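Local coordinates for protein streptomycin 3''-adenylyltransferase (Enterococcus faecalis, PDB 6SXJ) that transfers an adenylyl group from ATP to the 9-hydroxyl of spectinomycin, giving bacterial resistance to this antibiotic but not to streptomycin, at residues A[7-11]-A[82-86]; A[62-66]-A[105-109]; A[69-75]-A[108-113]. One frame throughout, in Å; residues are numbered along the deposited sequence.

Contact 1: A[7-11]-A[82-86]; sequences NTYEQ and LRYIE
One side-chain amide, that of Gln11, pairs with both polar backbone atoms of Arg83. Gln11 OE1 accepts from Arg83 N at 3.0 Å, and Gln11 NE2 donates to Arg83 O at 3.1 Å. NE2 also donates to Ile72 O. Gln11 (chi1 m, chi2 t) thus pairs with the N-H and C=O of one extended residue, as a strand neighbour does. Residues 82-84 are extended but outside regular strand, which starts at Ile85. Residues 8-11 are the first turn of helix 8-23. Asn7 is the N-cap and forms a capping box with Glu10: Glu10 N donates to Asn7 OD1, whose position is less certain, and Asn7 N to Glu10 OE1 at 3.2 Å. The contact ties the start of this helix to the lead-in of strand 85-91 in the nucleotidyltransferase domain. Arg83 NE donates to Thr8 OG1 at 2.6 Å and NH2 weakly at 3.2 Å. Arg83 NH1 binds Lys42 O and Ser45 O. Leu82 CD2 lies 3.4 Å from Gln11 CD, and Ile85 CD1 3.9 Å from Gln11 NE2.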
ATOM      1  N   ASN A   7      15.027  15.114  -4.968  1.00 62.24           N
ATOM      2  CA  ASN A   7      13.712  15.723  -5.110  1.00 61.92           C
ATOM      3  C   ASN A   7      12.667  14.663  -5.473  1.00 47.79           C
ATOM      4  O   ASN A   7      12.974  13.532  -5.857  1.00 59.43           O
ATOM      5  CB  ASN A   7      13.722  16.813  -6.202  1.00 58.10           C
ATOM      6  CG  ASN A   7      14.174  16.252  -7.528  1.00 60.87           C
ATOM      7  OD1 ASN A   7      14.754  15.194  -7.509  1.00 83.13           O
ATOM      8  ND2 ASN A   7      13.907  16.911  -8.659  1.00 72.93           N
ATOM      9  N   THR A   8      11.401  15.063  -5.413  1.00 43.25           N
ATOM     10  CA  THR A   8      10.360  14.142  -5.846  1.00 44.18           C
ATOM     11  C   THR A   8      10.583  13.701  -7.292  1.00 54.92           C
ATOM     12  O   THR A   8      10.323  12.543  -7.650  1.00 47.62           O
ATOM     13  CB  THR A   8       8.986  14.788  -5.700  1.00 46.30           C
ATOM     14  OG1 THR A   8       8.680  15.044  -4.321  1.00 57.86           O
ATOM     15  CG2 THR A   8       7.917  13.873  -6.291  1.00 51.78           C
ATOM     16  N   TYR A   9      11.068  14.614  -8.136  1.00 53.94           N
ATOM     17  CA  TYR A   9      11.202  14.321  -9.557  1.00 46.53           C
ATOM     18  C   TYR A   9      12.348  13.355  -9.811  1.00 42.19           C
ATOM     19  O   TYR A   9      12.224  12.449 -10.646  1.00 52.29           O
ATOM     20  CB  TYR A   9      11.405  15.617 -10.351  1.00 51.89           C
ATOM     21  CG  TYR A   9      11.743  15.363 -11.804  1.00 41.89           C
ATOM     22  CD1 TYR A   9      10.738  15.197 -12.758  1.00 49.18           C
ATOM     23  CD2 TYR A   9      13.064  15.274 -12.223  1.00 48.50           C
ATOM     24  CE1 TYR A   9      11.047  14.951 -14.089  1.00 50.07           C
ATOM     25  CE2 TYR A   9      13.384  15.034 -13.557  1.00 47.23           C
ATOM     26  CZ  TYR A   9      12.370  14.876 -14.482  1.00 52.51           C
ATOM     27  OH  TYR A   9      12.684  14.629 -15.796  1.00 59.75           O
ATOM     28  N   GLU A  10      13.476  13.520  -9.112  1.00 46.49           N
ATOM     29  CA  GLU A  10      14.577  12.578  -9.304  1.00 55.36           C
ATOM     30  C   GLU A  10      14.241  11.219  -8.686  1.00 49.53           C
ATOM     31  O   GLU A  10      14.653  10.176  -9.206  1.00 54.16           O
ATOM     32  CB  GLU A  10      15.880  13.111  -8.699  1.00 64.46           C
ATOM     33  CG  GLU A  10      16.548  14.295  -9.398  1.00 66.27           C
ATOM     34  CD  GLU A  10      17.535  15.020  -8.469  1.00 73.22           C
ATOM     35  OE1 GLU A  10      17.172  15.329  -7.311  1.00 60.90           O
ATOM     36  OE2 GLU A  10      18.682  15.277  -8.893  1.00 79.21           O
ATOM     37  N   GLN A  11      13.524  11.215  -7.558  1.00 47.61           N
ATOM     38  CA  GLN A  11      13.079   9.958  -6.956  1.00 50.01           C
ATOM     39  C   GLN A  11      12.374   9.096  -7.991  1.00 44.70           C
ATOM     40  O   GLN A  11      12.775   7.959  -8.258  1.00 47.43           O
ATOM     41  CB  GLN A  11      12.141  10.230  -5.779  1.00 41.50           C
ATOM     42  CG  GLN A  11      12.843  10.578  -4.480  1.00 38.71           C
ATOM     43  CD  GLN A  11      12.009  10.262  -3.279  1.00 48.32           C
ATOM     44  OE1 GLN A  11      11.169  11.070  -2.873  1.00 46.59           O
ATOM     45  NE2 GLN A  11      12.229   9.064  -2.684  1.00 50.95           N
ATOM     46  N   LEU A  82      12.803  13.194   1.817  1.00 63.44           N
ATOM     47  CA  LEU A  82      12.490  12.171   0.834  1.00 60.74           C
ATOM     48  C   LEU A  82      11.105  11.583   1.099  1.00 57.36           C
ATOM     49  O   LEU A  82      10.519  11.752   2.171  1.00 64.25           O
ATOM     50  CB  LEU A  82      13.528  11.058   0.881  1.00 65.15           C
ATOM     51  CG  LEU A  82      14.828  11.181   0.094  1.00 68.74           C
ATOM     52  CD1 LEU A  82      15.668   9.916   0.401  1.00 57.67           C
ATOM     53  CD2 LEU A  82      14.593  11.326  -1.382  1.00 65.13           C
ATOM     54  N   ARG A  83      10.579  10.891   0.097  1.00 48.88           N
ATOM     55  CA  ARG A  83       9.337  10.146   0.233  1.00 53.40           C
ATOM     56  C   ARG A  83       9.632   8.654   0.355  1.00 49.05           C
ATOM     57  O   ARG A  83      10.669   8.173  -0.108  1.00 44.43           O
ATOM     58  CB  ARG A  83       8.423  10.393  -0.968  1.00 50.02           C
ATOM     59  CG  ARG A  83       8.291  11.874  -1.356  1.00 58.19           C
ATOM     60  CD  ARG A  83       7.549  12.037  -2.673  1.00 61.68           C
ATOM     61  NE  ARG A  83       7.211  13.431  -2.966  1.00 60.85           N
ATOM     62  CZ  ARG A  83       6.088  14.026  -2.583  1.00 65.02           C
ATOM     63  NH1 ARG A  83       5.189  13.357  -1.880  1.00 60.07           N
ATOM     64  NH2 ARG A  83       5.866  15.295  -2.907  1.00 75.80           N
ATOM     65  N   TYR A  84       8.709   7.922   0.970  1.00 47.81           N
ATOM     66  CA  TYR A  84       8.805   6.468   0.961  1.00 49.76           C
ATOM     67  C   TYR A  84       8.530   5.958  -0.444  1.00 44.33           C
ATOM     68  O   TYR A  84       7.590   6.408  -1.106  1.00 47.56           O
ATOM     69  CB  TYR A  84       7.797   5.840   1.925  1.00 53.64           C
ATOM     70  CG  TYR A  84       8.092   6.036   3.389  1.00 52.36           C
ATOM     71  CD1 TYR A  84       9.262   5.552   3.960  1.00 49.79           C
ATOM     72  CD2 TYR A  84       7.183   6.686   4.208  1.00 56.97           C
ATOM     73  CE1 TYR A  84       9.518   5.728   5.300  1.00 48.36           C
ATOM     74  CE2 TYR A  84       7.431   6.869   5.540  1.00 59.59           C
ATOM     75  CZ  TYR A  84       8.597   6.385   6.089  1.00 62.16           C
ATOM     76  OH  TYR A  84       8.833   6.569   7.437  1.00 70.04           O
ATOM     77  N   ILE A  85       9.342   5.014  -0.902  1.00 43.23           N
ATOM     78  CA  ILE A  85       9.063   4.266  -2.122  1.00 37.58           C
ATOM     79  C   ILE A  85       8.506   2.894  -1.740  1.00 50.07           C
ATOM     80  O   ILE A  85       9.110   2.166  -0.951  1.00 40.82           O
ATOM     81  CB  ILE A  85      10.322   4.117  -2.987  1.00 39.49           C
ATOM     82  CG1 ILE A  85      10.751   5.487  -3.550  1.00 46.91           C
ATOM     83  CG2 ILE A  85      10.070   3.157  -4.139  1.00 41.14           C
ATOM     84  CD1 ILE A  85      12.076   5.438  -4.200  1.00 46.63           C
ATOM     85  N   GLU A  86       7.360   2.547  -2.316  1.00 44.60           N
ATOM     86  CA  GLU A  86       6.784   1.217  -2.237  1.00 46.76           C
ATOM     87  C   GLU A  86       6.634   0.723  -3.665  1.00 48.28           C
ATOM     88  O   GLU A  86       6.067   1.429  -4.506  1.00 52.05           O
ATOM     89  CB  GLU A  86       5.437   1.262  -1.522  1.00 46.00           C
ATOM     90  CG  GLU A  86       5.092   0.042  -0.713  1.00 56.31           C
ATOM     91  CD  GLU A  86       3.881   0.305   0.153  1.00 45.39           C
ATOM     92  OE1 GLU A  86       3.999   1.090   1.123  1.00 49.65           O
ATOM     93  OE2 GLU A  86       2.806  -0.239  -0.158  1.00 44.89           O
TER

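Contact 2: A[62-66]-A[105-109]; sequences KEILI and EFIYG
Helix 62-66 runs nearly parallel to strand 106-108. The axes of these short segments approach to 9.5 Å and cross at -15°. Lys62 CA sits 7.2 Å from Phe106 CA, and Ile66 CA sits 6.6 Å from Tyr108 CA. The polar part is at the Lys62 end. Lys62 is nearly fully extended beyond chi1 (m, then t throughout). Its NZ makes a weak hydrogen bond to Glu105 O at 3.3 Å and a long salt bridge to Glu105 OE2 at 3.7 Å. The stronger partners lie outside: Lys62 NZ donates to Pro122 O, and Glu105 OE2 accepts from Leu57 N. Tyr108 OH bonds to Glu110 OE2, and weakly to Gln113 NE2. Glu105 and Phe106 both face Ile89 and bond with its backbone, a classic beta bulge; Tyr108 bonds likewise with Leu87. Ile107 O and Gly109 N both bond to Tyr116 OH. The rest is mostly apolar. The CA-to-CB bond of Phe106 points toward the helix (chi1 t, chi2 85°). Lys62 CG lies 3.7 Å from Phe106 CD1. Leu65 CD1 lies over one face of the Phe106 ring, and Leu65 CB is 3.9 Å from Phe106 CZ. Ile66 CG1 meets the ring edge, 3.7 Å from Phe106 CZ. Ile66 CG2 reaches Tyr108 CE1 at 4.4 Å. This is helix-on-sheet packing in the nucleotidyltransferase domain. Helix 59-69 covers strand 103-108; Leu65 also touches Ile89 on strand 85-91 and Ile18 on helix 8-23.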
ATOM      1  N   LYS A  62      16.387  -9.408  -7.848  1.00 67.85           N
ATOM      2  CA  LYS A  62      15.694  -8.851  -6.694  1.00 62.98           C
ATOM      3  C   LYS A  62      16.673  -8.169  -5.748  1.00 64.83           C
ATOM      4  O   LYS A  62      16.383  -7.092  -5.218  1.00 68.03           O
ATOM      5  CB  LYS A  62      14.915  -9.944  -5.963  1.00 60.01           C
ATOM      6  CG  LYS A  62      13.891 -10.663  -6.831  1.00 62.98           C
ATOM      7  CD  LYS A  62      13.327 -11.889  -6.120  1.00 69.02           C
ATOM      8  CE  LYS A  62      12.270 -12.595  -6.963  1.00 66.47           C
ATOM      9  NZ  LYS A  62      11.505 -13.605  -6.168  1.00 72.88           N
ATOM     10  N   GLU A  63      17.836  -8.781  -5.517  1.00 63.76           N
ATOM     11  CA  GLU A  63      18.843  -8.143  -4.676  1.00 62.73           C
ATOM     12  C   GLU A  63      19.308  -6.825  -5.288  1.00 65.94           C
ATOM     13  O   GLU A  63      19.489  -5.828  -4.577  1.00 61.57           O
ATOM     14  CB  GLU A  63      20.022  -9.092  -4.470  1.00 71.63           C
ATOM     15  CG  GLU A  63      21.018  -8.641  -3.418  1.00 75.46           C
ATOM     16  CD  GLU A  63      22.161  -9.629  -3.246  1.00 86.19           C
ATOM     17  OE1 GLU A  63      21.892 -10.850  -3.214  1.00 87.18           O
ATOM     18  OE2 GLU A  63      23.327  -9.185  -3.148  1.00 86.39           O
ATOM     19  N   ILE A  64      19.502  -6.800  -6.608  1.00 61.69           N
ATOM     20  CA  ILE A  64      19.888  -5.561  -7.278  1.00 71.42           C
ATOM     21  C   ILE A  64      18.840  -4.486  -7.028  1.00 59.44           C
ATOM     22  O   ILE A  64      19.159  -3.371  -6.599  1.00 59.43           O
ATOM     23  CB  ILE A  64      20.083  -5.794  -8.785  1.00 74.21           C
ATOM     24  CG1 ILE A  64      21.092  -6.909  -9.049  1.00 77.80           C
ATOM     25  CG2 ILE A  64      20.528  -4.502  -9.452  1.00 70.24           C
ATOM     26  CD1 ILE A  64      21.161  -7.314 -10.516  1.00 81.81           C
ATOM     27  N   LEU A  65      17.572  -4.809  -7.299  1.00 59.12           N
ATOM     28  CA  LEU A  65      16.493  -3.852  -7.082  1.00 59.47           C
ATOM     29  C   LEU A  65      16.520  -3.323  -5.658  1.00 60.19           C
ATOM     30  O   LEU A  65      16.431  -2.112  -5.427  1.00 51.52           O
ATOM     31  CB  LEU A  65      15.141  -4.503  -7.381  1.00 46.46           C
ATOM     32  CG  LEU A  65      14.872  -4.892  -8.830  1.00 52.32           C
ATOM     33  CD1 LEU A  65      13.440  -5.374  -8.975  1.00 51.06           C
ATOM     34  CD2 LEU A  65      15.141  -3.715  -9.780  1.00 57.36           C
ATOM     35  N   ILE A  66      16.642  -4.223  -4.681  1.00 52.72           N
ATOM     36  CA  ILE A  66      16.708  -3.767  -3.299  1.00 55.18           C
ATOM     37  C   ILE A  66      17.914  -2.858  -3.108  1.00 51.21           C
ATOM     38  O   ILE A  66      17.836  -1.824  -2.433  1.00 51.15           O
ATOM     39  CB  ILE A  66      16.758  -4.958  -2.326  1.00 58.16           C
ATOM     40  CG1 ILE A  66      15.473  -5.783  -2.391  1.00 58.04           C
ATOM     41  CG2 ILE A  66      17.001  -4.431  -0.921  1.00 50.13           C
ATOM     42  CD1 ILE A  66      15.615  -7.163  -1.758  1.00 61.96           C
ATOM     43  N   GLU A 105       5.372 -11.221  -7.131  1.00 51.62           N
ATOM     44  CA  GLU A 105       6.722 -11.664  -7.461  1.00 56.06           C
ATOM     45  C   GLU A 105       7.800 -11.007  -6.614  1.00 46.98           C
ATOM     46  O   GLU A 105       8.868 -11.596  -6.419  1.00 57.14           O
ATOM     47  CB  GLU A 105       7.015 -11.375  -8.940  1.00 53.07           C
ATOM     48  CG  GLU A 105       8.478 -11.563  -9.337  1.00 63.17           C
ATOM     49  CD  GLU A 105       8.869 -13.027  -9.401  1.00 66.08           C
ATOM     50  OE1 GLU A 105       7.981 -13.878  -9.260  1.00 62.26           O
ATOM     51  OE2 GLU A 105      10.057 -13.337  -9.603  1.00 70.30           O
ATOM     52  N   PHE A 106       7.564  -9.792  -6.136  1.00 47.45           N
ATOM     53  CA  PHE A 106       8.602  -9.028  -5.465  1.00 47.79           C
ATOM     54  C   PHE A 106       7.955  -7.810  -4.838  1.00 46.86           C
ATOM     55  O   PHE A 106       6.982  -7.266  -5.369  1.00 49.40           O
ATOM     56  CB  PHE A 106       9.707  -8.606  -6.444  1.00 53.87           C
ATOM     57  CG  PHE A 106      10.723  -7.671  -5.853  1.00 57.36           C
ATOM     58  CD1 PHE A 106      11.801  -8.167  -5.147  1.00 54.62           C
ATOM     59  CD2 PHE A 106      10.604  -6.291  -6.013  1.00 54.18           C
ATOM     60  CE1 PHE A 106      12.743  -7.316  -4.604  1.00 54.91           C
ATOM     61  CE2 PHE A 106      11.542  -5.432  -5.466  1.00 49.24           C
ATOM     62  CZ  PHE A 106      12.616  -5.948  -4.763  1.00 56.28           C
ATOM     63  N   ILE A 107       8.504  -7.389  -3.705  1.00 44.40           N
ATOM     64  CA  ILE A 107       8.041  -6.185  -3.033  1.00 55.54           C
ATOM     65  C   ILE A 107       9.254  -5.458  -2.477  1.00 58.80           C
ATOM     66  O   ILE A 107      10.034  -6.042  -1.715  1.00 46.66           O
ATOM     67  CB  ILE A 107       7.038  -6.498  -1.909  1.00 47.46           C
ATOM     68  CG1 ILE A 107       6.751  -5.243  -1.080  1.00 48.06           C
ATOM     69  CG2 ILE A 107       7.570  -7.622  -1.022  1.00 61.18           C
ATOM     70  CD1 ILE A 107       5.875  -4.202  -1.805  1.00 52.88           C
ATOM     71  N   TYR A 108       9.411  -4.187  -2.854  1.00 42.86           N
ATOM     72  CA  TYR A 108      10.247  -3.258  -2.112  1.00 40.27           C
ATOM     73  C   TYR A 108       9.351  -2.470  -1.170  1.00 41.93           C
ATOM     74  O   TYR A 108       8.335  -1.910  -1.596  1.00 46.45           O
ATOM     75  CB  TYR A 108      11.023  -2.274  -2.997  1.00 49.71           C
ATOM     76  CG  TYR A 108      11.961  -1.451  -2.133  1.00 48.03           C
ATOM     77  CD1 TYR A 108      13.281  -1.838  -1.937  1.00 58.75           C
ATOM     78  CD2 TYR A 108      11.507  -0.327  -1.456  1.00 44.53           C
ATOM     79  CE1 TYR A 108      14.127  -1.113  -1.114  1.00 57.84           C
ATOM     80  CE2 TYR A 108      12.342   0.400  -0.638  1.00 49.63           C
ATOM     81  CZ  TYR A 108      13.649  -0.001  -0.462  1.00 51.03           C
ATOM     82  OH  TYR A 108      14.477   0.726   0.365  1.00 44.60           O
ATOM     83  N   GLY A 109       9.737  -2.423   0.104  1.00 41.45           N
ATOM     84  CA  GLY A 109       8.999  -1.703   1.123  1.00 41.55           C
ATOM     85  C   GLY A 109       9.875  -1.458   2.336  1.00 48.83           C
ATOM     86  O   GLY A 109      10.647  -2.340   2.727  1.00 52.72           O
TER

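Contact 3: A[69-75]-A[108-113]; sequences IRPISKK and YGEWLQ
The CA-to-CB bond of Tyr108, on strand 103-108, points toward residues 69-75, the end of helix 59-69 and the loop after it. Its chi1 is t and its chi2 is 93°. Ile69 CG2 sits squarely over one ring face in a CH-pi contact, 3.5 Å from the centroid and 2° off the normal. Ile69 CA and Tyr108 CA are 7.9 Å apart. Tyr108 OH lies 3.3 Å from Arg70 CA and gives a very short hydrogen bond to Glu110 OE2, 2.5 Å. Gly109 O accepts from Leu112 N at 3.1 Å, which opens the 3-10 turn 110-112. Glu110 (chi1 m, chi2 m) turns back to the first loop. Its CA is 6.7 Å from Lys75 CA. Glu110 OE2 makes a salt bridge with Lys75 NZ at 3.3 Å and lies 2.7 Å from Ser73 OG. The contact is a partly buried polar network between two loops of the nucleotidyltransferase domain, one following helix 59-69, the other following strand 103-108. Lys75 (chi1 m, chi2 p) folds back so that its NZ also donates to Arg70 O at 2.6 Å and weakly to Ser73 O at 3.2 Å. Leu112 is the N-cap of helix 113-117. Gln113 (chi1 t, chi2 p) begins that helix, and its N donates to Glu110 O at 3.1 Å. Gln113 NE2 donates to Glu110 OE1 at 3.1 Å and weakly to Tyr108 OH at 3.1 Å. Gln113 OE1 accepts from Arg70 NH1 at 2.9 Å.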
ATOM      1  N   ILE A  69      17.289   0.494  -5.069  1.00 51.02           N
ATOM      2  CA  ILE A  69      16.187   1.334  -4.612  1.00 52.72           C
ATOM      3  C   ILE A  69      16.476   1.916  -3.232  1.00 58.42           C
ATOM      4  O   ILE A  69      16.044   3.033  -2.918  1.00 49.33           O
ATOM      5  CB  ILE A  69      14.862   0.558  -4.613  1.00 51.09           C
ATOM      6  CG1 ILE A  69      14.474   0.191  -6.047  1.00 51.85           C
ATOM      7  CG2 ILE A  69      13.778   1.402  -3.956  1.00 44.73           C
ATOM      8  CD1 ILE A  69      13.139  -0.516  -6.156  1.00 53.45           C
ATOM      9  N   ARG A  70      17.201   1.185  -2.395  1.00 50.83           N
ATOM     10  CA  ARG A  70      17.332   1.588  -1.000  1.00 51.24           C
ATOM     11  C   ARG A  70      17.921   2.978  -0.820  1.00 54.58           C
ATOM     12  O   ARG A  70      17.423   3.718   0.048  1.00 54.61           O
ATOM     13  CB  ARG A  70      18.175   0.546  -0.250  1.00 59.86           C
ATOM     14  CG  ARG A  70      18.705   1.019   1.097  1.00 63.57           C
ATOM     15  CD  ARG A  70      19.218  -0.152   1.931  1.00 69.04           C
ATOM     16  NE  ARG A  70      20.016  -1.070   1.123  1.00 73.32           N
ATOM     17  CZ  ARG A  70      20.090  -2.379   1.327  1.00 63.74           C
ATOM     18  NH1 ARG A  70      19.412  -2.937   2.318  1.00 74.51           N
ATOM     19  NH2 ARG A  70      20.849  -3.131   0.540  1.00 72.71           N
ATOM     20  N   PRO A  71      18.951   3.395  -1.563  1.00 59.14           N
ATOM     21  CA  PRO A  71      19.554   4.712  -1.296  1.00 58.18           C
ATOM     22  C   PRO A  71      18.644   5.876  -1.632  1.00 62.35           C
ATOM     23  O   PRO A  71      18.851   6.978  -1.105  1.00 61.01           O
ATOM     24  CB  PRO A  71      20.806   4.729  -2.188  1.00 56.99           C
ATOM     25  CG  PRO A  71      20.913   3.345  -2.800  1.00 65.34           C
ATOM     26  CD  PRO A  71      19.555   2.737  -2.737  1.00 64.12           C
ATOM     27  N   ILE A  72      17.650   5.678  -2.492  1.00 58.53           N
ATOM     28  CA  ILE A  72      16.838   6.774  -2.997  1.00 57.77           C
ATOM     29  C   ILE A  72      15.457   6.789  -2.369  1.00 60.16           C
ATOM     30  O   ILE A  72      14.597   7.568  -2.790  1.00 50.88           O
ATOM     31  CB  ILE A  72      16.741   6.729  -4.527  1.00 60.93           C
ATOM     32  CG1 ILE A  72      16.106   5.423  -4.991  1.00 50.88           C
ATOM     33  CG2 ILE A  72      18.120   6.857  -5.150  1.00 55.23           C
ATOM     34  CD1 ILE A  72      15.529   5.505  -6.393  1.00 56.40           C
ATOM     35  N   SER A  73      15.211   5.940  -1.380  1.00 53.67           N
ATOM     36  CA  SER A  73      13.937   5.913  -0.687  1.00 46.98           C
ATOM     37  C   SER A  73      14.127   6.442   0.724  1.00 45.97           C
ATOM     38  O   SER A  73      15.177   6.231   1.334  1.00 46.30           O
ATOM     39  CB  SER A  73      13.363   4.487  -0.646  1.00 47.00           C
ATOM     40  OG  SER A  73      12.388   4.331   0.365  1.00 43.00           O
ATOM     41  N   LYS A  74      13.087   7.088   1.251  1.00 46.28           N
ATOM     42  CA  LYS A  74      13.117   7.546   2.629  1.00 46.09           C
ATOM     43  C   LYS A  74      13.299   6.355   3.565  1.00 54.01           C
ATOM     44  O   LYS A  74      12.796   5.259   3.309  1.00 44.78           O
ATOM     45  CB  LYS A  74      11.823   8.277   2.976  1.00 42.69           C
ATOM     46  CG  LYS A  74      11.785   8.890   4.369  1.00 48.99           C
ATOM     47  CD  LYS A  74      10.347   9.219   4.774  1.00 54.34           C
ATOM     48  CE  LYS A  74      10.284   9.966   6.109  1.00 62.53           C
ATOM     49  NZ  LYS A  74       9.891  11.401   5.950  1.00 79.41           N
ATOM     50  N   LYS A  75      14.010   6.580   4.666  1.00 51.18           N
ATOM     51  CA  LYS A  75      14.121   5.603   5.740  1.00 53.54           C
ATOM     52  C   LYS A  75      13.286   6.065   6.923  1.00 56.35           C
ATOM     53  O   LYS A  75      13.198   7.269   7.204  1.00 52.99           O
ATOM     54  CB  LYS A  75      15.573   5.396   6.163  1.00 56.53           C
ATOM     55  CG  LYS A  75      16.303   4.361   5.315  1.00 59.86           C
ATOM     56  CD  LYS A  75      16.921   5.019   4.089  1.00 66.25           C
ATOM     57  CE  LYS A  75      17.404   3.986   3.083  1.00 62.45           C
ATOM     58  NZ  LYS A  75      16.271   3.360   2.352  1.00 56.97           N
ATOM     59  N   TYR A 108       9.411  -4.187  -2.854  1.00 42.86           N
ATOM     60  CA  TYR A 108      10.247  -3.258  -2.112  1.00 40.27           C
ATOM     61  C   TYR A 108       9.351  -2.470  -1.170  1.00 41.93           C
ATOM     62  O   TYR A 108       8.335  -1.910  -1.596  1.00 46.45           O
ATOM     63  CB  TYR A 108      11.023  -2.274  -2.997  1.00 49.71           C
ATOM     64  CG  TYR A 108      11.961  -1.451  -2.133  1.00 48.03           C
ATOM     65  CD1 TYR A 108      13.281  -1.838  -1.937  1.00 58.75           C
ATOM     66  CD2 TYR A 108      11.507  -0.327  -1.456  1.00 44.53           C
ATOM     67  CE1 TYR A 108      14.127  -1.113  -1.114  1.00 57.84           C
ATOM     68  CE2 TYR A 108      12.342   0.400  -0.638  1.00 49.63           C
ATOM     69  CZ  TYR A 108      13.649  -0.001  -0.462  1.00 51.03           C
ATOM     70  OH  TYR A 108      14.477   0.726   0.365  1.00 44.60           O
ATOM     71  N   GLY A 109       9.737  -2.423   0.104  1.00 41.45           N
ATOM     72  CA  GLY A 109       8.999  -1.703   1.123  1.00 41.55           C
ATOM     73  C   GLY A 109       9.875  -1.458   2.336  1.00 48.83           C
ATOM     74  O   GLY A 109      10.647  -2.340   2.727  1.00 52.72           O
ATOM     75  N   GLU A 110       9.770  -0.273   2.940  1.00 50.22           N
ATOM     76  CA  GLU A 110      10.687   0.087   4.012  1.00 51.95           C
ATOM     77  C   GLU A 110      10.417  -0.684   5.295  1.00 48.45           C
ATOM     78  O   GLU A 110      11.335  -0.833   6.104  1.00 47.26           O
ATOM     79  CB  GLU A 110      10.613   1.590   4.288  1.00 45.07           C
ATOM     80  CG  GLU A 110      11.261   2.445   3.206  1.00 53.00           C
ATOM     81  CD  GLU A 110      12.734   2.144   3.022  1.00 58.32           C
ATOM     82  OE1 GLU A 110      13.418   1.834   4.022  1.00 52.65           O
ATOM     83  OE2 GLU A 110      13.211   2.194   1.867  1.00 49.33           O
ATOM     84  N   TRP A 111       9.189  -1.167   5.509  1.00 48.04           N
ATOM     85  CA  TRP A 111       8.920  -2.026   6.661  1.00 54.01           C
ATOM     86  C   TRP A 111       9.726  -3.315   6.617  1.00 49.65           C
ATOM     87  O   TRP A 111       9.783  -4.026   7.625  1.00 55.32           O
ATOM     88  CB  TRP A 111       7.430  -2.366   6.751  1.00 43.05           C
ATOM     89  CG  TRP A 111       6.915  -3.168   5.589  1.00 49.60           C
ATOM     90  CD1 TRP A 111       6.809  -4.521   5.513  1.00 52.72           C
ATOM     91  CD2 TRP A 111       6.436  -2.657   4.339  1.00 53.52           C
ATOM     92  NE1 TRP A 111       6.300  -4.889   4.291  1.00 47.65           N
ATOM     93  CE2 TRP A 111       6.056  -3.762   3.556  1.00 51.21           C
ATOM     94  CE3 TRP A 111       6.284  -1.370   3.813  1.00 54.30           C
ATOM     95  CZ2 TRP A 111       5.543  -3.623   2.273  1.00 47.72           C
ATOM     96  CZ3 TRP A 111       5.777  -1.234   2.540  1.00 58.05           C
ATOM     97  CH2 TRP A 111       5.411  -2.351   1.782  1.00 57.63           C
ATOM     98  N   LEU A 112      10.358  -3.617   5.484  1.00 52.98           N
ATOM     99  CA  LEU A 112      11.149  -4.821   5.296  1.00 48.93           C
ATOM    100  C   LEU A 112      12.650  -4.563   5.370  1.00 50.83           C
ATOM    101  O   LEU A 112      13.443  -5.484   5.126  1.00 48.12           O
ATOM    102  CB  LEU A 112      10.810  -5.451   3.944  1.00 47.57           C
ATOM    103  CG  LEU A 112       9.448  -6.106   3.733  1.00 51.97           C
ATOM    104  CD1 LEU A 112       9.245  -6.365   2.250  1.00 40.19           C
ATOM    105  CD2 LEU A 112       9.345  -7.405   4.535  1.00 46.19           C
ATOM    106  N   GLN A 113      13.065  -3.340   5.701  1.00 57.31           N
ATOM    107  CA  GLN A 113      14.483  -3.000   5.615  1.00 60.99           C
ATOM    108  C   GLN A 113      15.315  -3.835   6.586  1.00 48.89           C
ATOM    109  O   GLN A 113      16.351  -4.389   6.209  1.00 52.45           O
ATOM    110  CB  GLN A 113      14.677  -1.505   5.869  1.00 57.08           C
ATOM    111  CG  GLN A 113      16.016  -0.956   5.383  1.00 54.04           C
ATOM    112  CD  GLN A 113      16.204  -1.080   3.893  1.00 59.82           C
ATOM    113  OE1 GLN A 113      16.916  -1.966   3.416  1.00 52.72           O
ATOM    114  NE2 GLN A 113      15.577  -0.182   3.142  1.00 62.78           N
TER

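In the fold
From the N terminus the chain enters helix 8-23, then passes through strands 27-33 and 47-53 to helix 59-69. The loop 69-75 follows, and residues 82-86 then close contact 1 over a 70-residue excursion. Strand 85-91 leads to strand 103-108, its antiparallel neighbour in the sheet, where contact 2 closes. Contact 3 opens after contact 2 and ends on the same stretch, running on to residue 113, so the two are staggered and not nested; they share Tyr108 and Gly109. Contact 1 crosses both. Its join to contact 3 is direct: the backbone of Arg83 bonds with that of Lys74. Together they tie two helices and the loops around them to adjacent strands of one sheet.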